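Local coordinates for penicillin binding protein 2X (Streptococcus thermophilus, PDB 5U47) that probably acts as a peptidoglycan transpeptidase of the cell-division machinery, cross-linking glycan strands of the septal wall, and is a target of beta-lactam antibiotics, at residues T650-M655 / K699-T704; K661-F666 / I672-K677. The protein carries 1 engineered substitution. One frame throughout, in Å; residues are numbered along the deposited sequence.

In the fold
Both contacts lie in the C-terminal PASTA domain, at one end of the chain. Coming from the N-terminal side, the chain leaves strand 641-646 and runs through the loop 650-655, then forms helix 660-670, turns back into strand 673-677, passes strand 683-687 and ends in strand 700-706. Interaction 1 closes the long loop between 650-655 and 699-704; interaction 2 falls wholly within that loop, joining 661-666 to 672-677 across five residues, mostly the last turn of helix 660-670, before the chain reverses into the strand. Strands 673-677 and 700-706 are parallel neighbours, and Leu652 CD1 packs on Phe666 CZ at 3.8 Å, joining loop, helix and sheet in one apolar layer.

Interaction 1 (T650-M655 / K699-T704); sequences TELPDM and KKITIT
Leu652 and Ile701 meet tip to tip: the CD1 methyl of Leu652 lies 3.6 Å from CD1 of Ile701, and its other branch, CD2, stands a little farther from the same methyl at 4.1 Å. The leucine reaches there because CG is set opposite its own backbone N (chi1 -174°), which sends the isobutyl group out from the loop toward the strand. The second touch is looser. Met655 CE comes to 3.9 Å from Ile703 CD1, and the two side chains cross at about a right angle; a bend about the SD-CG bond (chi3 65°) turns the terminal methyl out of line with the extended first part of the methionine chain. No hydrogen bond spans the two segments, whose backbones stay well apart, with the CA atoms of Leu652 and Ile701 separated by 10.3 Å, so the contact rests on four buried apolar side chains. On the solvent side, Glu651, Lys699 and Lys700 are exposed and add nothing to it; alternate residues of the strand, Ile701 and Ile703, face the loop, while Lys700, Thr702 and Thr704 do not. The loop has polar ties of its own: Gln687 bonds to Met655 N and Pro653 O, and Asp654 OD2 accepts from Lys459 N, far back in the sequence. Met655 also packs on Val663 and Phe666 of helix 660-670, and Ile703 touches both strands flanking its own, 673-677 and 683-687, placing the loop beside the helix on one face of the three-stranded sheet.

Interaction 2 (K661-F666 / I672-K677); sequences KNVETF and IKITYK
Helix 661-666 and strand 673-677 run nearly antiparallel, 156° between their directions, and the axes of these short segments come within 9.3 Å. Val663 points at the strand, while Glu664 and Phe666 flank it, Phe666 reaching in with the end of its ring; across from them lie Ile672, just ahead of the strand, and Ile674 and Tyr676 within it. Tyr676 takes the largest share. Its side chain and that of Val663 slide past each other in opposite directions, with Val663 CG1 3.4 Å from Tyr676 OH and 3.9 Å from its CE1; at chi1 176° it is this branch, not CG2, that is turned to the tyrosine. The same methyl also packs against Ile674, 4.1 Å from its CG1. At the exposed margin Glu664 crosses the tyrosine at about a right angle, its CG 3.2 Å from Tyr676 OH, a close van der Waals touch made by the aliphatic part of the glutamate. Within the strand, CG2 of Ile674 lies over one face of the Tyr676 ring, toward its rim. At the other end, Phe666 CZ meets Ile672 CD1 at 3.7 Å, the two side chains passing at a slant. Lys660, just before the segment, makes a cation-pi contact with Tyr676. A helix packed on a three-stranded sheet, its following strand turning back against it, is the PASTA domain fold, with Val663 and Phe666 contributing to the apolar interior.

Interaction 1 (T650-M655 / K699-T704)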
loop_
_atom_site.group_PDB
_atom_site.type_symbol
_atom_site.label_atom_id
_atom_site.label_comp_id
_atom_site.label_asym_id
_atom_site.label_seq_id
_atom_site.Cartn_x
_atom_site.Cartn_y
_atom_site.Cartn_z
ATOM N N THR A 650 -23.552 -0.913 18.341
ATOM C CA THR A 650 -24.245 -0.286 19.473
ATOM C C THR A 650 -23.931 1.181 19.761
ATOM O O THR A 650 -24.616 1.786 20.586
ATOM C CB THR A 650 -23.912 -1.037 20.778
ATOM O OG1 THR A 650 -22.505 -0.934 21.024
ATOM C CG2 THR A 650 -24.328 -2.515 20.695
ATOM N N GLU A 651 -22.893 1.734 19.138
ATOM C CA GLU A 651 -22.487 3.136 19.352
ATOM C C GLU A 651 -22.622 3.994 18.089
ATOM O O GLU A 651 -22.375 3.516 16.979
ATOM C CB GLU A 651 -21.035 3.195 19.833
ATOM C CG GLU A 651 -20.799 2.620 21.224
ATOM C CD GLU A 651 -19.348 2.776 21.696
ATOM O OE1 GLU A 651 -18.447 2.991 20.857
ATOM O OE2 GLU A 651 -19.103 2.674 22.919
ATOM N N LEU A 652 -22.998 5.264 18.277
ATOM C CA LEU A 652 -23.160 6.203 17.181
ATOM C C LEU A 652 -21.815 6.448 16.501
ATOM O O LEU A 652 -20.823 6.734 17.178
ATOM C CB LEU A 652 -23.672 7.548 17.700
ATOM C CG LEU A 652 -24.043 8.604 16.654
ATOM C CD1 LEU A 652 -25.199 8.119 15.789
ATOM C CD2 LEU A 652 -24.428 9.886 17.370
ATOM N N PRO A 653 -21.759 6.310 15.174
ATOM C CA PRO A 653 -20.512 6.594 14.467
ATOM C C PRO A 653 -20.188 8.074 14.335
ATOM O O PRO A 653 -21.025 8.908 14.604
ATOM C CB PRO A 653 -20.788 6.087 13.041
ATOM C CG PRO A 653 -21.961 5.178 13.156
ATOM C CD PRO A 653 -22.757 5.646 14.319
ATOM N N ASP A 654 -18.959 8.356 13.899
ATOM C CA ASP A 654 -18.527 9.697 13.486
ATOM C C ASP A 654 -19.095 9.674 12.064
ATOM O O ASP A 654 -18.680 8.869 11.235
ATOM C CB ASP A 654 -17.000 9.813 13.524
ATOM C CG ASP A 654 -16.453 11.050 12.818
ATOM O OD1 ASP A 654 -17.223 11.828 12.211
ATOM O OD2 ASP A 654 -15.201 11.222 12.857
ATOM N N MET A 655 -20.092 10.520 11.815
ATOM C CA MET A 655 -20.805 10.501 10.556
ATOM C C MET A 655 -20.320 11.577 9.591
ATOM O O MET A 655 -20.944 11.798 8.540
ATOM C CB MET A 655 -22.315 10.647 10.838
ATOM C CG MET A 655 -22.898 9.524 11.696
ATOM S SD MET A 655 -24.563 9.881 12.309
ATOM C CE MET A 655 -25.469 9.919 10.785
ATOM N N LYS A 699 -32.380 8.894 20.312
ATOM C CA LYS A 699 -33.685 8.883 19.632
ATOM C C LYS A 699 -33.752 9.890 18.508
ATOM O O LYS A 699 -34.481 9.690 17.534
ATOM C CB LYS A 699 -34.806 9.239 20.619
ATOM C CG LYS A 699 -34.789 8.489 21.947
ATOM C CD LYS A 699 -34.801 6.977 21.774
ATOM C CE LYS A 699 -34.885 6.277 23.123
ATOM N NZ LYS A 699 -34.897 4.796 22.973
ATOM N N LYS A 700 -32.999 10.977 18.664
ATOM C CA LYS A 700 -32.999 12.080 17.719
ATOM C C LYS A 700 -31.602 12.643 17.497
ATOM O O LYS A 700 -30.800 12.719 18.428
ATOM C CB LYS A 700 -33.844 13.235 18.272
ATOM C CG LYS A 700 -35.292 12.902 18.574
ATOM C CD LYS A 700 -36.025 14.120 19.132
ATOM C CE LYS A 700 -37.463 13.788 19.471
ATOM N NZ LYS A 700 -38.229 15.027 19.791
ATOM N N ILE A 701 -31.324 13.040 16.258
ATOM C CA ILE A 701 -30.082 13.697 15.944
ATOM C C ILE A 701 -30.365 14.804 14.940
ATOM O O ILE A 701 -31.193 14.645 14.033
ATOM C CB ILE A 701 -29.040 12.756 15.312
ATOM C CG1 ILE A 701 -28.832 11.479 16.133
ATOM C CG2 ILE A 701 -27.716 13.485 15.153
ATOM C CD1 ILE A 701 -27.957 10.449 15.434
ATOM N N THR A 702 -29.698 15.934 15.127
ATOM C CA THR A 702 -29.741 17.005 14.149
ATOM C C THR A 702 -28.453 16.871 13.340
ATOM O O THR A 702 -27.341 16.947 13.881
ATOM C CB THR A 702 -29.859 18.405 14.765
ATOM O OG1 THR A 702 -31.116 18.518 15.421
ATOM C CG2 THR A 702 -29.794 19.478 13.675
ATOM N N ILE A 703 -28.621 16.638 12.048
ATOM C CA ILE A 703 -27.504 16.494 11.125
ATOM C C ILE A 703 -27.442 17.707 10.205
ATOM O O ILE A 703 -28.430 18.038 9.534
ATOM C CB ILE A 703 -27.719 15.251 10.257
ATOM C CG1 ILE A 703 -27.544 13.979 11.097
ATOM C CG2 ILE A 703 -26.799 15.239 9.038
ATOM C CD1 ILE A 703 -26.129 13.720 11.559
ATOM N N THR A 704 -26.268 18.323 10.137
ATOM C CA THR A 704 -26.022 19.431 9.243
ATOM C C THR A 704 -25.358 18.867 7.993
ATOM O O THR A 704 -24.407 18.076 8.081
ATOM C CB THR A 704 -25.120 20.485 9.903
ATOM O OG1 THR A 704 -25.739 20.932 11.113
ATOM C CG2 THR A 704 -24.884 21.703 8.975
#

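Interaction 2 (K661-F666 / I672-K677)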
loop_
_atom_site.group_PDB
_atom_site.type_symbol
_atom_site.label_atom_id
_atom_site.label_comp_id
_atom_site.label_asym_id
_atom_site.label_seq_id
_atom_site.Cartn_x
_atom_site.Cartn_y
_atom_site.Cartn_z
ATOM N N LYS A 661 -28.291 10.012 1.816
ATOM C CA LYS A 661 -28.862 8.670 1.579
ATOM C C LYS A 661 -28.407 7.699 2.662
ATOM O O LYS A 661 -29.203 6.926 3.195
ATOM C CB LYS A 661 -28.430 8.143 0.199
ATOM C CG LYS A 661 -28.941 6.748 -0.176
ATOM C CD LYS A 661 -28.374 6.345 -1.542
ATOM C CE LYS A 661 -28.868 4.984 -2.018
ATOM N NZ LYS A 661 -28.431 3.863 -1.152
ATOM N N ASN A 662 -27.127 7.743 2.994
ATOM C CA ASN A 662 -26.595 6.864 4.035
ATOM C C ASN A 662 -27.057 7.230 5.454
ATOM O O ASN A 662 -27.349 6.345 6.248
ATOM C CB ASN A 662 -25.095 6.710 3.884
ATOM C CG ASN A 662 -24.742 5.874 2.666
ATOM O OD1 ASN A 662 -25.552 5.042 2.236
ATOM N ND2 ASN A 662 -23.539 6.080 2.099
ATOM N N VAL A 663 -27.180 8.520 5.747
ATOM C CA VAL A 663 -27.729 8.938 7.021
ATOM C C VAL A 663 -29.159 8.397 7.136
ATOM O O VAL A 663 -29.529 7.874 8.177
ATOM C CB VAL A 663 -27.738 10.474 7.192
ATOM C CG1 VAL A 663 -28.411 10.854 8.496
ATOM C CG2 VAL A 663 -26.317 11.027 7.180
ATOM N N GLU A 664 -29.945 8.518 6.057
ATOM C CA GLU A 664 -31.344 8.023 6.041
ATOM C C GLU A 664 -31.436 6.504 6.222
ATOM O O GLU A 664 -32.307 6.010 6.931
ATOM C CB GLU A 664 -32.059 8.398 4.733
ATOM C CG GLU A 664 -32.330 9.887 4.545
ATOM C CD GLU A 664 -33.135 10.198 3.284
ATOM O OE1 GLU A 664 -32.776 11.152 2.554
ATOM O OE2 GLU A 664 -34.128 9.480 3.008
ATOM N N THR A 665 -30.548 5.769 5.562
ATOM C CA THR A 665 -30.549 4.317 5.647
ATOM C C THR A 665 -30.236 3.896 7.084
ATOM O O THR A 665 -30.942 3.084 7.673
ATOM C CB THR A 665 -29.532 3.697 4.679
ATOM O OG1 THR A 665 -29.864 4.088 3.340
ATOM C CG2 THR A 665 -29.537 2.186 4.778
ATOM N N PHE A 666 -29.181 4.475 7.634
ATOM C CA PHE A 666 -28.778 4.236 9.007
ATOM C C PHE A 666 -29.899 4.519 9.999
ATOM O O PHE A 666 -30.149 3.729 10.929
ATOM C CB PHE A 666 -27.559 5.126 9.337
ATOM C CG PHE A 666 -27.355 5.339 10.807
ATOM C CD1 PHE A 666 -27.000 4.286 11.631
ATOM C CD2 PHE A 666 -27.570 6.584 11.376
ATOM C CE1 PHE A 666 -26.847 4.477 13.004
ATOM C CE2 PHE A 666 -27.405 6.790 12.745
ATOM C CZ PHE A 666 -27.047 5.730 13.556
ATOM N N ILE A 672 -33.911 5.906 14.406
ATOM C CA ILE A 672 -33.552 7.200 14.964
ATOM C C ILE A 672 -34.179 8.276 14.096
ATOM O O ILE A 672 -34.151 8.180 12.874
ATOM C CB ILE A 672 -32.022 7.363 15.000
ATOM C CG1 ILE A 672 -31.420 6.316 15.939
ATOM C CG2 ILE A 672 -31.635 8.779 15.418
ATOM C CD1 ILE A 672 -29.911 6.261 15.895
ATOM N N LYS A 673 -34.747 9.291 14.734
ATOM C CA LYS A 673 -35.375 10.422 14.042
ATOM C C LYS A 673 -34.318 11.469 13.708
ATOM O O LYS A 673 -33.692 12.022 14.610
ATOM C CB LYS A 673 -36.435 11.043 14.954
ATOM C CG LYS A 673 -37.059 12.349 14.493
ATOM C CD LYS A 673 -38.120 12.164 13.425
ATOM C CE LYS A 673 -38.815 13.488 13.111
ATOM N NZ LYS A 673 -37.898 14.459 12.441
ATOM N N ILE A 674 -34.144 11.762 12.423
ATOM C CA ILE A 674 -33.150 12.744 11.987
ATOM C C ILE A 674 -33.795 14.045 11.543
ATOM O O ILE A 674 -34.769 14.039 10.814
ATOM C CB ILE A 674 -32.286 12.229 10.796
ATOM C CG1 ILE A 674 -31.574 10.917 11.140
ATOM C CG2 ILE A 674 -31.252 13.285 10.397
ATOM C CD1 ILE A 674 -30.551 11.043 12.247
ATOM N N THR A 675 -33.234 15.154 12.003
ATOM C CA THR A 675 -33.632 16.486 11.583
ATOM C C THR A 675 -32.475 17.017 10.749
ATOM O O THR A 675 -31.332 16.998 11.219
ATOM C CB THR A 675 -33.862 17.390 12.812
ATOM O OG1 THR A 675 -34.973 16.885 13.553
ATOM C CG2 THR A 675 -34.153 18.821 12.397
ATOM N N TYR A 676 -32.737 17.448 9.516
ATOM C CA TYR A 676 -31.664 17.950 8.652
ATOM C C TYR A 676 -31.597 19.452 8.569
ATOM O O TYR A 676 -32.616 20.132 8.582
ATOM C CB TYR A 676 -31.799 17.406 7.213
ATOM C CG TYR A 676 -31.677 15.907 7.137
ATOM C CD1 TYR A 676 -30.421 15.288 7.115
ATOM C CD2 TYR A 676 -32.811 15.103 7.104
ATOM C CE1 TYR A 676 -30.307 13.908 7.059
ATOM C CE2 TYR A 676 -32.709 13.723 7.052
ATOM C CZ TYR A 676 -31.460 13.129 7.017
ATOM O OH TYR A 676 -31.369 11.758 6.976
ATOM N N LYS A 677 -30.369 19.956 8.508
ATOM C CA LYS A 677 -30.092 21.354 8.235
ATOM C C LYS A 677 -29.223 21.332 6.974
ATOM O O LYS A 677 -28.171 20.708 6.977
ATOM C CB LYS A 677 -29.279 22.021 9.342
ATOM C CG LYS A 677 -29.978 22.235 10.669
ATOM C CD LYS A 677 -29.012 22.834 11.687
ATOM C CE LYS A 677 -28.493 24.208 11.289
ATOM N NZ LYS A 677 -27.613 24.766 12.352
#